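Long-range contacts in type IV pilus biogenesis protein PilB (Streptococcus sanguinis, PDB 7B7P), which takes a direct part in adhesion as a minor pilin of type IV pili, pairing a pilin module with a metal-binding von Willebrand factor A-like module: residues A[104-109]-A[126-131]; A[31-36]-A[131-136]; A[93-98]-A[147-152]; A[20-25]-A[79-84]. One frame throughout, in Å; residues are numbered along the deposited sequence.

Contact 1 of 4, residues A[104-109]-A[126-131]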
loop_
_atom_site.group_PDB
_atom_site.type_symbol
_atom_site.label_atom_id
_atom_site.label_comp_id
_atom_site.label_asym_id
_atom_site.label_seq_id
_atom_site.Cartn_x
_atom_site.Cartn_y
_atom_site.Cartn_z
ATOM N N ASN A 104 -7.847 19.757 11.512
ATOM C CA ASN A 104 -7.728 20.411 10.215
ATOM C C ASN A 104 -6.282 20.353 9.754
ATOM O O ASN A 104 -5.366 20.640 10.527
ATOM C CB ASN A 104 -8.162 21.883 10.260
ATOM C CG ASN A 104 -9.617 22.073 10.666
ATOM O OD1 ASN A 104 -9.971 21.918 11.833
ATOM N ND2 ASN A 104 -10.449 22.463 9.710
ATOM N N ARG A 105 -6.083 20.007 8.490
ATOM C CA ARG A 105 -4.765 20.085 7.891
ATOM C C ARG A 105 -4.471 21.524 7.506
ATOM O O ARG A 105 -5.350 22.244 7.018
ATOM C CB ARG A 105 -4.679 19.180 6.659
ATOM C CG ARG A 105 -4.247 17.752 6.966
ATOM C CD ARG A 105 -2.725 17.630 7.166
ATOM N NE ARG A 105 -2.400 16.404 7.888
ATOM C CZ ARG A 105 -1.272 16.182 8.564
ATOM N NH1 ARG A 105 -0.324 17.114 8.625
ATOM N NH2 ARG A 105 -1.094 15.018 9.182
ATOM N N LEU A 106 -3.237 21.947 7.736
ATOM C CA LEU A 106 -2.809 23.295 7.407
ATOM C C LEU A 106 -2.123 23.352 6.050
ATOM O O LEU A 106 -1.518 22.380 5.590
ATOM C CB LEU A 106 -1.870 23.841 8.480
ATOM C CG LEU A 106 -2.554 23.922 9.844
ATOM C CD1 LEU A 106 -1.639 24.555 10.843
ATOM C CD2 LEU A 106 -3.866 24.698 9.736
ATOM N N ILE A 107 -2.222 24.518 5.418
ATOM C CA ILE A 107 -1.536 24.802 4.168
ATOM C C ILE A 107 -0.927 26.196 4.261
ATOM O O ILE A 107 -1.470 27.094 4.915
ATOM C CB ILE A 107 -2.489 24.689 2.966
ATOM C CG1 ILE A 107 -1.722 24.775 1.653
ATOM C CG2 ILE A 107 -3.551 25.775 3.003
ATOM C CD1 ILE A 107 -2.621 24.621 0.449
ATOM N N SER A 108 0.222 26.374 3.622
ATOM C CA SER A 108 0.849 27.680 3.554
ATOM C C SER A 108 0.908 28.134 2.103
ATOM O O SER A 108 1.179 27.341 1.193
ATOM C CB SER A 108 2.236 27.677 4.198
ATOM O OG SER A 108 3.260 27.561 3.244
ATOM N N TYR A 109 0.594 29.403 1.896
ATOM C CA TYR A 109 0.661 30.037 0.595
ATOM C C TYR A 109 1.811 31.030 0.577
ATOM O O TYR A 109 2.086 31.702 1.578
ATOM C CB TYR A 109 -0.625 30.776 0.269
ATOM C CG TYR A 109 -1.885 29.979 0.356
ATOM C CD1 TYR A 109 -2.092 28.865 -0.452
ATOM C CD2 TYR A 109 -2.905 30.373 1.213
ATOM C CE1 TYR A 109 -3.279 28.150 -0.390
ATOM C CE2 TYR A 109 -4.091 29.673 1.285
ATOM C CZ TYR A 109 -4.279 28.561 0.479
ATOM O OH TYR A 109 -5.462 27.864 0.570
ATOM N N THR A 126 4.578 34.135 3.598
ATOM C CA THR A 126 3.916 32.897 3.978
ATOM C C THR A 126 2.643 33.215 4.744
ATOM O O THR A 126 2.666 34.013 5.686
ATOM C CB THR A 126 4.862 32.014 4.801
ATOM O OG1 THR A 126 5.791 31.376 3.909
ATOM C CG2 THR A 126 4.092 30.959 5.593
ATOM N N ALA A 127 1.528 32.628 4.325
ATOM C CA ALA A 127 0.257 32.771 5.017
ATOM C C ALA A 127 -0.320 31.387 5.269
ATOM O O ALA A 127 -0.472 30.598 4.335
ATOM C CB ALA A 127 -0.724 33.627 4.207
ATOM N N ILE A 128 -0.621 31.093 6.526
ATOM C CA ILE A 128 -1.179 29.810 6.925
ATOM C C ILE A 128 -2.695 29.871 6.806
ATOM O O ILE A 128 -3.331 30.790 7.334
ATOM C CB ILE A 128 -0.767 29.462 8.363
ATOM C CG1 ILE A 128 0.697 29.042 8.415
ATOM C CG2 ILE A 128 -1.683 28.368 8.943
ATOM C CD1 ILE A 128 1.003 27.789 7.641
ATOM N N SER A 129 -3.276 28.895 6.120
ATOM C CA SER A 129 -4.714 28.678 6.130
ATOM C C SER A 129 -4.994 27.225 6.528
ATOM O O SER A 129 -4.083 26.422 6.753
ATOM C CB SER A 129 -5.339 29.021 4.771
ATOM O OG SER A 129 -6.747 28.817 4.793
ATOM N N ALA A 130 -6.263 26.879 6.634
ATOM C CA ALA A 130 -6.652 25.527 6.989
ATOM C C ALA A 130 -7.555 24.983 5.898
ATOM O O ALA A 130 -8.315 25.733 5.285
ATOM C CB ALA A 130 -7.366 25.490 8.352
ATOM N N LEU A 131 -7.460 23.678 5.658
ATOM C CA LEU A 131 -8.275 22.997 4.660
ATOM C C LEU A 131 -9.451 22.293 5.316
ATOM O O LEU A 131 -9.460 22.046 6.523
ATOM C CB LEU A 131 -7.445 21.978 3.876
ATOM C CG LEU A 131 -6.073 22.473 3.433
ATOM C CD1 LEU A 131 -5.176 21.308 3.149
ATOM C CD2 LEU A 131 -6.223 23.362 2.219
#
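I107 CG1 stands anti to the backbone N (chi1 -171°), which leaves CG2 as the branch that meets L131. L131 has its CG anti to its own carbonyl carbon, and the two side chains cross at about a right angle. I107 CG2 lies 3.7 Å from L131 CD2. On the same face Y109 CE2 approaches S129 CB at 3.8 Å. On the other face L106 CD2 rests on A130 CB at 3.8 Å, and I128 CD1 on S108 CB at 3.7 Å. The backbones form an antiparallel hairpin. I107 and S129 are a hydrogen-bonded pair: S129 N gives to I107 O at 2.8 Å, and I107 N returns a bond to S129 O at 3.0 Å. The second donor sits 37° above the carbonyl plane. Y109 and A127 pair in the same way. L131 N continues the pattern beyond the strand with a bond of 2.9 Å to R105 O, and N104 ND2 adds a weak bond to L131 O. The Y109 hydroxyl and S129 OG both bond D24 OD1 of helix 9-27. Two hydroxyls on one carboxylate oxygen would favour a charged D24, and they tie the hairpin to the helix, alongside Y109-M20 and A127-M20 packing.

Contact 2 of 4, residues A[31-36]-A[131-136]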
loop_
_atom_site.group_PDB
_atom_site.type_symbol
_atom_site.label_atom_id
_atom_site.label_comp_id
_atom_site.label_asym_id
_atom_site.label_seq_id
_atom_site.Cartn_x
_atom_site.Cartn_y
_atom_site.Cartn_z
ATOM N N THR A 31 -12.564 18.763 -2.041
ATOM C CA THR A 31 -12.646 17.530 -1.277
ATOM C C THR A 31 -11.412 16.646 -1.448
ATOM O O THR A 31 -11.288 15.646 -0.739
ATOM C CB THR A 31 -13.925 16.767 -1.647
ATOM O OG1 THR A 31 -14.124 16.816 -3.065
ATOM C CG2 THR A 31 -15.133 17.403 -0.950
ATOM N N SER A 32 -10.491 17.003 -2.345
ATOM C CA SER A 32 -9.168 16.388 -2.388
ATOM C C SER A 32 -8.203 17.367 -3.044
ATOM O O SER A 32 -8.571 18.081 -3.979
ATOM C CB SER A 32 -9.172 15.053 -3.147
ATOM O OG SER A 32 -9.486 15.245 -4.511
ATOM N N ILE A 33 -6.976 17.405 -2.541
ATOM C CA ILE A 33 -5.972 18.378 -2.953
ATOM C C ILE A 33 -4.694 17.633 -3.276
ATOM O O ILE A 33 -4.257 16.782 -2.495
ATOM C CB ILE A 33 -5.669 19.424 -1.854
ATOM C CG1 ILE A 33 -6.918 20.187 -1.444
ATOM C CG2 ILE A 33 -4.572 20.383 -2.327
ATOM C CD1 ILE A 33 -7.226 21.302 -2.374
ATOM N N PHE A 34 -4.071 17.994 -4.393
ATOM C CA PHE A 34 -2.732 17.537 -4.739
ATOM C C PHE A 34 -1.862 18.763 -4.955
ATOM O O PHE A 34 -2.199 19.622 -5.773
ATOM C CB PHE A 34 -2.745 16.659 -6.001
ATOM C CG PHE A 34 -3.336 15.292 -5.783
ATOM C CD1 PHE A 34 -4.710 15.110 -5.792
ATOM C CD2 PHE A 34 -2.519 14.191 -5.557
ATOM C CE1 PHE A 34 -5.262 13.855 -5.576
ATOM C CE2 PHE A 34 -3.063 12.930 -5.345
ATOM C CZ PHE A 34 -4.433 12.764 -5.355
ATOM N N ILE A 35 -0.749 18.847 -4.232
ATOM C CA ILE A 35 0.271 19.846 -4.535
ATOM C C ILE A 35 1.179 19.294 -5.629
ATOM O O ILE A 35 1.658 18.155 -5.541
ATOM C CB ILE A 35 1.071 20.218 -3.278
ATOM C CG1 ILE A 35 0.151 20.791 -2.204
ATOM C CG2 ILE A 35 2.122 21.253 -3.610
ATOM C CD1 ILE A 35 0.896 21.615 -1.177
ATOM N N LEU A 36 1.426 20.103 -6.660
ATOM C CA LEU A 36 2.166 19.671 -7.840
ATOM C C LEU A 36 3.417 20.513 -8.047
ATOM O O LEU A 36 3.406 21.723 -7.814
ATOM C CB LEU A 36 1.286 19.765 -9.081
ATOM C CG LEU A 36 -0.117 19.186 -8.912
ATOM C CD1 LEU A 36 -0.865 19.330 -10.215
ATOM C CD2 LEU A 36 -0.067 17.724 -8.484
ATOM N N LEU A 131 -7.460 23.678 5.658
ATOM C CA LEU A 131 -8.275 22.997 4.660
ATOM C C LEU A 131 -9.451 22.293 5.316
ATOM O O LEU A 131 -9.460 22.046 6.523
ATOM C CB LEU A 131 -7.445 21.978 3.876
ATOM C CG LEU A 131 -6.073 22.473 3.433
ATOM C CD1 LEU A 131 -5.176 21.308 3.149
ATOM C CD2 LEU A 131 -6.223 23.362 2.219
ATOM N N ASN A 132 -10.448 21.959 4.501
ATOM C CA ASN A 132 -11.627 21.249 4.988
ATOM C C ASN A 132 -11.645 19.766 4.623
ATOM O O ASN A 132 -12.593 19.067 4.995
ATOM C CB ASN A 132 -12.901 21.925 4.471
ATOM C CG ASN A 132 -13.026 23.355 4.950
ATOM O OD1 ASN A 132 -13.092 23.613 6.155
ATOM N ND2 ASN A 132 -13.026 24.298 4.006
ATOM N N THR A 133 -10.625 19.270 3.921
ATOM C CA THR A 133 -10.468 17.854 3.626
ATOM C C THR A 133 -9.186 17.345 4.269
ATOM O O THR A 133 -8.220 18.098 4.433
ATOM C CB THR A 133 -10.425 17.576 2.102
ATOM O OG1 THR A 133 -9.939 16.251 1.866
ATOM C CG2 THR A 133 -9.502 18.549 1.384
ATOM N N LYS A 134 -9.191 16.061 4.638
ATOM C CA LYS A 134 -7.998 15.349 5.084
ATOM C C LYS A 134 -7.301 14.596 3.957
ATOM O O LYS A 134 -6.284 13.940 4.202
ATOM C CB LYS A 134 -8.348 14.370 6.214
ATOM C CG LYS A 134 -8.910 15.038 7.463
ATOM C CD LYS A 134 -10.403 14.762 7.611
ATOM C CE LYS A 134 -11.123 15.904 8.326
ATOM N NZ LYS A 134 -12.441 16.173 7.675
ATOM N N GLN A 135 -7.819 14.672 2.733
ATOM C CA GLN A 135 -7.180 14.051 1.580
ATOM C C GLN A 135 -6.404 15.118 0.819
ATOM O O GLN A 135 -6.825 15.605 -0.230
ATOM C CB GLN A 135 -8.210 13.362 0.700
ATOM C CG GLN A 135 -8.924 12.254 1.402
ATOM C CD GLN A 135 -10.376 12.174 1.018
ATOM O OE1 GLN A 135 -10.796 12.698 -0.021
ATOM N NE2 GLN A 135 -11.164 11.511 1.857
ATOM N N VAL A 136 -5.251 15.469 1.386
ATOM C CA VAL A 136 -4.293 16.392 0.800
ATOM C C VAL A 136 -3.007 15.615 0.560
ATOM O O VAL A 136 -2.499 14.957 1.471
ATOM C CB VAL A 136 -4.055 17.612 1.711
ATOM C CG1 VAL A 136 -3.442 17.175 3.039
ATOM C CG2 VAL A 136 -3.182 18.646 1.023
#
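The flat carbonyl group of T31 has T133 over one face. T133 OG1 gives a hydrogen bond of 3.0 Å to T31 O from 67° above the carbonyl plane. T133 CG2 comes over the same group, 3.9 Å from T31 C. The carbonyl of Q135 is used differently: I33 N reaches Q135 O in the carbonyl plane, at 2.9 Å. That bond opens a short parallel pairing, with I33 and V136 as bridge partners. Two CA-H...O contacts flank it. S32 CA lies 3.3 Å from Q135 O, and V136 CA lies close to I33 O.

T133 ties its loop to T31. Its OG1 is anti to the backbone N (chi1 165°) and also accepts from Q135 N at 2.8 Å, which makes an ST turn. One hydroxyl therefore donates to T31 and accepts from its own loop, and this fixes its rotation. The turn leads the loop into strand 136-139. The apolar part is small: I33 CB meets V136 CG2 at 3.9 Å, and I33 CG1 meets T133 CG2 at 4.2 Å.

T31 and S32 form a classic beta bulge opposite R152 of strand 148-152. Strand 32-36 thus runs between strand 148-152, antiparallel to it, and strand 136-139, parallel to it, in the mixed sheet. N132 ND2 bonds G28 O just past helix 9-27, while L131 and V136 touch R105 of strand 104-112.

Contact 3 of 4, residues A[93-98]-A[147-152]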
loop_
_atom_site.group_PDB
_atom_site.type_symbol
_atom_site.label_atom_id
_atom_site.label_comp_id
_atom_site.label_asym_id
_atom_site.label_seq_id
_atom_site.Cartn_x
_atom_site.Cartn_y
_atom_site.Cartn_z
ATOM N N LEU A 93 4.771 31.804 -6.960
ATOM C CA LEU A 93 3.649 31.169 -6.276
ATOM C C LEU A 93 4.064 29.792 -5.770
ATOM O O LEU A 93 4.506 28.949 -6.555
ATOM C CB LEU A 93 2.449 31.049 -7.211
ATOM C CG LEU A 93 1.364 30.090 -6.747
ATOM C CD1 LEU A 93 0.691 30.612 -5.474
ATOM C CD2 LEU A 93 0.351 29.885 -7.863
ATOM N N GLU A 94 3.900 29.553 -4.470
ATOM C CA GLU A 94 4.326 28.291 -3.881
ATOM C C GLU A 94 3.322 27.834 -2.830
ATOM O O GLU A 94 2.849 28.642 -2.027
ATOM C CB GLU A 94 5.729 28.422 -3.266
ATOM C CG GLU A 94 6.121 27.222 -2.414
ATOM C CD GLU A 94 7.576 27.238 -1.971
ATOM O OE1 GLU A 94 8.230 28.304 -2.064
ATOM O OE2 GLU A 94 8.060 26.177 -1.515
ATOM N N PHE A 95 3.002 26.533 -2.837
ATOM C CA PHE A 95 2.113 25.921 -1.857
ATOM C C PHE A 95 2.862 24.881 -1.034
ATOM O O PHE A 95 3.816 24.263 -1.508
ATOM C CB PHE A 95 0.915 25.251 -2.500
ATOM C CG PHE A 95 0.203 26.112 -3.486
ATOM C CD1 PHE A 95 0.663 26.205 -4.785
ATOM C CD2 PHE A 95 -0.924 26.847 -3.118
ATOM C CE1 PHE A 95 0.013 27.004 -5.706
ATOM C CE2 PHE A 95 -1.581 27.641 -4.040
ATOM C CZ PHE A 95 -1.109 27.717 -5.338
ATOM N N LYS A 96 2.397 24.684 0.200
ATOM C CA LYS A 96 3.082 23.857 1.185
ATOM C C LYS A 96 2.087 23.404 2.236
ATOM O O LYS A 96 1.314 24.223 2.742
ATOM C CB LYS A 96 4.221 24.632 1.856
ATOM C CG LYS A 96 5.482 23.821 2.041
ATOM C CD LYS A 96 6.511 24.583 2.868
ATOM C CE LYS A 96 7.928 24.437 2.300
ATOM N NZ LYS A 96 8.797 25.586 2.690
ATOM N N THR A 97 2.110 22.112 2.563
ATOM C CA THR A 97 1.403 21.623 3.736
ATOM C C THR A 97 2.228 21.913 4.989
ATOM O O THR A 97 3.457 22.001 4.939
ATOM C CB THR A 97 1.113 20.129 3.604
ATOM O OG1 THR A 97 2.345 19.397 3.666
ATOM C CG2 THR A 97 0.402 19.838 2.275
ATOM N N GLU A 98 1.540 22.104 6.115
ATOM C CA GLU A 98 2.176 22.624 7.328
ATOM C C GLU A 98 1.549 22.019 8.581
ATOM O O GLU A 98 1.209 22.725 9.531
ATOM C CB GLU A 98 2.086 24.152 7.388
ATOM C CG GLU A 98 2.810 24.880 6.258
ATOM C CD GLU A 98 4.187 25.405 6.671
ATOM O OE1 GLU A 98 4.366 25.748 7.870
ATOM O OE2 GLU A 98 5.091 25.473 5.798
ATOM N N ILE A 147 4.462 24.448 -7.212
ATOM C CA ILE A 147 4.081 25.778 -7.653
ATOM C C ILE A 147 2.648 25.810 -8.161
ATOM O O ILE A 147 2.266 26.723 -8.876
ATOM C CB ILE A 147 5.066 26.285 -8.724
ATOM C CG1 ILE A 147 5.434 25.159 -9.696
ATOM C CG2 ILE A 147 6.318 26.822 -8.069
ATOM C CD1 ILE A 147 4.426 24.936 -10.793
ATOM N N ALA A 148 1.856 24.805 -7.807
ATOM C CA ALA A 148 0.531 24.655 -8.382
ATOM C C ALA A 148 -0.232 23.618 -7.578
ATOM O O ALA A 148 0.354 22.843 -6.820
ATOM C CB ALA A 148 0.603 24.245 -9.852
ATOM N N ILE A 149 -1.546 23.610 -7.764
ATOM C CA ILE A 149 -2.451 22.721 -7.051
ATOM C C ILE A 149 -3.433 22.130 -8.053
ATOM O O ILE A 149 -3.813 22.776 -9.034
ATOM C CB ILE A 149 -3.222 23.455 -5.906
ATOM C CG1 ILE A 149 -2.440 23.465 -4.587
ATOM C CG2 ILE A 149 -4.599 22.877 -5.692
ATOM C CD1 ILE A 149 -2.968 24.478 -3.565
ATOM N N ALA A 150 -3.837 20.886 -7.801
ATOM C CA ALA A 150 -4.932 20.240 -8.506
ATOM C C ALA A 150 -5.950 19.763 -7.485
ATOM O O ALA A 150 -5.578 19.265 -6.419
ATOM C CB ALA A 150 -4.429 19.070 -9.341
ATOM N N TYR A 151 -7.233 19.915 -7.804
ATOM C CA TYR A 151 -8.258 19.680 -6.799
ATOM C C TYR A 151 -9.563 19.256 -7.448
ATOM O O TYR A 151 -9.795 19.476 -8.637
ATOM C CB TYR A 151 -8.511 20.932 -5.960
ATOM C CG TYR A 151 -9.165 22.050 -6.742
ATOM C CD1 TYR A 151 -8.415 22.843 -7.600
ATOM C CD2 TYR A 151 -10.529 22.317 -6.621
ATOM C CE1 TYR A 151 -8.995 23.872 -8.315
ATOM C CE2 TYR A 151 -11.129 23.353 -7.343
ATOM C CZ TYR A 151 -10.348 24.123 -8.190
ATOM O OH TYR A 151 -10.896 25.152 -8.922
ATOM N N ARG A 152 -10.429 18.680 -6.627
ATOM C CA ARG A 152 -11.807 18.417 -6.996
ATOM C C ARG A 152 -12.717 18.870 -5.864
ATOM O O ARG A 152 -12.309 18.950 -4.703
ATOM C CB ARG A 152 -12.048 16.929 -7.294
ATOM C CG ARG A 152 -11.472 16.473 -8.624
ATOM C CD ARG A 152 -11.645 14.974 -8.819
ATOM N NE ARG A 152 -13.050 14.597 -8.920
ATOM C CZ ARG A 152 -13.778 14.728 -10.023
ATOM N NH1 ARG A 152 -13.240 15.230 -11.127
ATOM N NH2 ARG A 152 -15.046 14.358 -10.020
#
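L93 to F95 and I147 to I149 run with their directions 56° apart, and no hydrogen bond links the two segments. The contact is packing between two sheets of the pilin module: strand 92-101 is an edge strand of the three-stranded antiparallel sheet, and strand 148-152 lies inside the mixed sheet. Just outside, the backbones of F95 and G146 are hydrogen-bonded. I147 and A148 form a classic beta bulge opposite L36, at the start of the second strand.

F95 is the central side chain. Its CG is anti to its carbonyl carbon (chi1 -49°), on a CB that points toward the 147-152 segment. The bulge backbone meets the ring at its edge. A148 N lies near the ring plane, 3.5 Å from F95 CD1, and I147 C is in the plane, 3.8 Å from F95 CE1. I149 comes over one face, its side chain crossing that of F95 at about a right angle. Its CD1 is offset toward the rim, on the CD2 side. This is a CH-pi arrangement, but CD1 is modelled too close to the ring, so the exact spacing is doubtful. I149 CG1 lies 3.9 Å from F95 CG.

L93 meets I147 on another front. L93 CD2 lies 3.8 Å from I147 O.

Around this buried contact, L93 touches L57 of strand 53-57, I149 touches I107 of the three-stranded sheet, and F95 touches I35 of strand 32-36. The L93 carbonyl oxygen faces I147: I147 CA makes a CA-H...O contact with L93 O at 3.4 Å, and I147 CG2 comes to 3.2 Å from the same oxygen.

Contact 4 of 4, residues A[20-25]-A[79-84]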
loop_
_atom_site.group_PDB
_atom_site.type_symbol
_atom_site.label_atom_id
_atom_site.label_comp_id
_atom_site.label_asym_id
_atom_site.label_seq_id
_atom_site.Cartn_x
_atom_site.Cartn_y
_atom_site.Cartn_z
ATOM N N MET A 20 -4.784 35.922 -3.203
ATOM C CA MET A 20 -4.527 34.789 -2.330
ATOM C C MET A 20 -5.789 34.384 -1.588
ATOM O O MET A 20 -6.025 33.191 -1.355
ATOM C CB MET A 20 -3.394 35.126 -1.363
ATOM C CG MET A 20 -2.961 33.941 -0.532
ATOM S SD MET A 20 -1.745 34.300 0.754
ATOM C CE MET A 20 -0.208 34.275 -0.195
ATOM N N GLN A 21 -6.623 35.361 -1.228
ATOM C CA GLN A 21 -7.927 35.037 -0.666
ATOM C C GLN A 21 -8.787 34.301 -1.685
ATOM O O GLN A 21 -9.514 33.368 -1.327
ATOM C CB GLN A 21 -8.619 36.307 -0.157
ATOM C CG GLN A 21 -7.861 36.956 1.009
ATOM C CD GLN A 21 -8.662 37.983 1.792
ATOM O OE1 GLN A 21 -9.480 38.719 1.233
ATOM N NE2 GLN A 21 -8.423 38.042 3.099
ATOM N N TYR A 22 -8.699 34.683 -2.963
ATOM C CA TYR A 22 -9.375 33.916 -4.009
ATOM C C TYR A 22 -8.931 32.464 -3.989
ATOM O O TYR A 22 -9.765 31.554 -3.917
ATOM C CB TYR A 22 -9.110 34.521 -5.386
ATOM C CG TYR A 22 -9.968 35.720 -5.713
ATOM C CD1 TYR A 22 -11.295 35.789 -5.310
ATOM C CD2 TYR A 22 -9.442 36.788 -6.424
ATOM C CE1 TYR A 22 -12.072 36.897 -5.612
ATOM C CE2 TYR A 22 -10.206 37.888 -6.728
ATOM C CZ TYR A 22 -11.515 37.941 -6.325
ATOM O OH TYR A 22 -12.255 39.055 -6.647
ATOM N N VAL A 23 -7.613 32.235 -4.039
ATOM C CA VAL A 23 -7.071 30.878 -3.967
ATOM C C VAL A 23 -7.571 30.162 -2.719
ATOM O O VAL A 23 -8.153 29.074 -2.805
ATOM C CB VAL A 23 -5.537 30.910 -4.021
ATOM C CG1 VAL A 23 -4.977 29.539 -3.715
ATOM C CG2 VAL A 23 -5.077 31.399 -5.385
ATOM N N ASP A 24 -7.387 30.773 -1.540
ATOM C CA ASP A 24 -7.843 30.120 -0.311
ATOM C C ASP A 24 -9.339 29.826 -0.348
ATOM O O ASP A 24 -9.792 28.822 0.217
ATOM C CB ASP A 24 -7.501 30.971 0.916
ATOM C CG ASP A 24 -7.689 30.205 2.236
ATOM O OD1 ASP A 24 -7.254 29.040 2.312
ATOM O OD2 ASP A 24 -8.268 30.755 3.204
ATOM N N ARG A 25 -10.117 30.676 -1.016
ATOM C CA ARG A 25 -11.560 30.472 -1.083
ATOM C C ARG A 25 -11.891 29.233 -1.902
ATOM O O ARG A 25 -12.638 28.354 -1.454
ATOM C CB ARG A 25 -12.229 31.711 -1.688
ATOM C CG ARG A 25 -13.627 32.024 -1.191
ATOM C CD ARG A 25 -13.867 33.536 -1.219
ATOM N NE ARG A 25 -14.227 34.055 0.100
ATOM C CZ ARG A 25 -13.808 35.217 0.598
ATOM N NH1 ARG A 25 -12.999 36.001 -0.111
ATOM N NH2 ARG A 25 -14.194 35.591 1.816
ATOM N N SER A 79 -9.704 31.006 -16.175
ATOM C CA SER A 79 -10.054 32.297 -15.593
ATOM C C SER A 79 -8.943 32.760 -14.662
ATOM O O SER A 79 -8.412 31.961 -13.884
ATOM C CB SER A 79 -11.373 32.219 -14.816
ATOM O OG SER A 79 -11.545 33.366 -14.002
ATOM N N GLU A 80 -8.603 34.051 -14.728
ATOM C CA GLU A 80 -7.630 34.599 -13.792
ATOM C C GLU A 80 -8.272 34.813 -12.430
ATOM O O GLU A 80 -9.379 35.352 -12.333
ATOM C CB GLU A 80 -7.043 35.915 -14.298
ATOM C CG GLU A 80 -5.912 36.400 -13.400
ATOM C CD GLU A 80 -6.082 37.837 -12.876
ATOM O OE1 GLU A 80 -6.909 38.601 -13.423
ATOM O OE2 GLU A 80 -5.415 38.191 -11.876
ATOM N N LEU A 81 -7.573 34.376 -11.379
ATOM C CA LEU A 81 -7.991 34.611 -10.002
ATOM C C LEU A 81 -7.408 35.945 -9.559
ATOM O O LEU A 81 -6.190 36.079 -9.396
ATOM C CB LEU A 81 -7.533 33.473 -9.098
ATOM C CG LEU A 81 -8.555 32.343 -9.025
ATOM C CD1 LEU A 81 -7.970 31.184 -8.281
ATOM C CD2 LEU A 81 -9.821 32.828 -8.355
ATOM N N GLY A 82 -8.271 36.927 -9.382
ATOM C CA GLY A 82 -7.864 38.291 -9.154
ATOM C C GLY A 82 -8.814 39.223 -9.863
ATOM O O GLY A 82 -9.879 38.818 -10.329
ATOM N N THR A 83 -8.417 40.491 -9.947
ATOM C CA THR A 83 -9.286 41.500 -10.545
ATOM C C THR A 83 -8.587 42.446 -11.512
ATOM O O THR A 83 -9.273 43.027 -12.360
ATOM C CB THR A 83 -9.976 42.341 -9.451
ATOM O OG1 THR A 83 -8.990 42.897 -8.568
ATOM C CG2 THR A 83 -10.977 41.506 -8.651
ATOM N N LYS A 84 -7.272 42.638 -11.439
ATOM C CA LYS A 84 -6.652 43.719 -12.185
ATOM C C LYS A 84 -5.260 43.325 -12.647
ATOM O O LYS A 84 -4.693 42.311 -12.229
ATOM C CB LYS A 84 -6.574 45.008 -11.353
ATOM C CG LYS A 84 -5.824 44.852 -10.039
ATOM C CD LYS A 84 -5.957 46.076 -9.129
ATOM C CE LYS A 84 -4.987 47.186 -9.524
ATOM N NZ LYS A 84 -3.759 46.664 -10.185
#
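The backbone N of T83, whose methyl meets Y22, is held by E15 OE2 of helix 9-27, which also takes a weak bond from K84 N. One turn further along the helix, S19 OG bonds L81 O. The helix thus grips the 79-84 segment by polar bonds just before Y22, and Y22 and V23 add the packing.

Y22 has its CG anti to the carbonyl carbon (chi1 -80°), and its ring lies beside the turn at L81 to T83. Y22 CB rests against L81 CD2 at 3.5 Å, where the two side chains cross obliquely. The CD2-CE2 side of the ring comes close to the glycine backbone. Y22 CD2 is 3.2 Å from G82 N, and Y22 CE2 is 3.4 Å from G82 CA. The approach to the ring is oblique. At the ring's end, Y22 OH meets T83 CG2 at 3.4 Å, with the methyl near the ring plane and the side chains at about a right angle.

This fits the type IV pilin fold, in which a long N-terminal helix packs on the globular beta module. Here helix 9-27 lies against residues 81-83, which follow on from strand 79-80, an outermost strand of the mixed sheet. G82 has phi 142° and psi -168°, backbone angles that suit glycine, and its bare backbone lies beside the tyrosine ring. V23 extends the apolar contact inward: its CG2 lies 4.1 Å from L81 CD1, and the two side chains cross at about a right angle. V23 also touches V64 of strand 64-67.

Contacts 1 to 3 build and join two pilin-module sheets, and contact 4 adds helix 9-27. Contacts 1 and 2 share L131, and their centres are about 11 Å apart. Contacts 1 and 3 meet in the three-stranded sheet, where S108 N lies 2.6 Å from K96 O, a probable hydrogen bond. Contacts 2 and 3, about 9 Å apart between centres, meet in the mixed sheet, where F34 N lies 2.8 Å from A150 O, also a probable hydrogen bond. Contact 4 reaches contact 3 through V23 CG1, 3.9 Å from F95 CE2, and contact 1 through M20 and D24. All four lie away from the magnesium site of S173 and D284 in the von Willebrand factor A-like module.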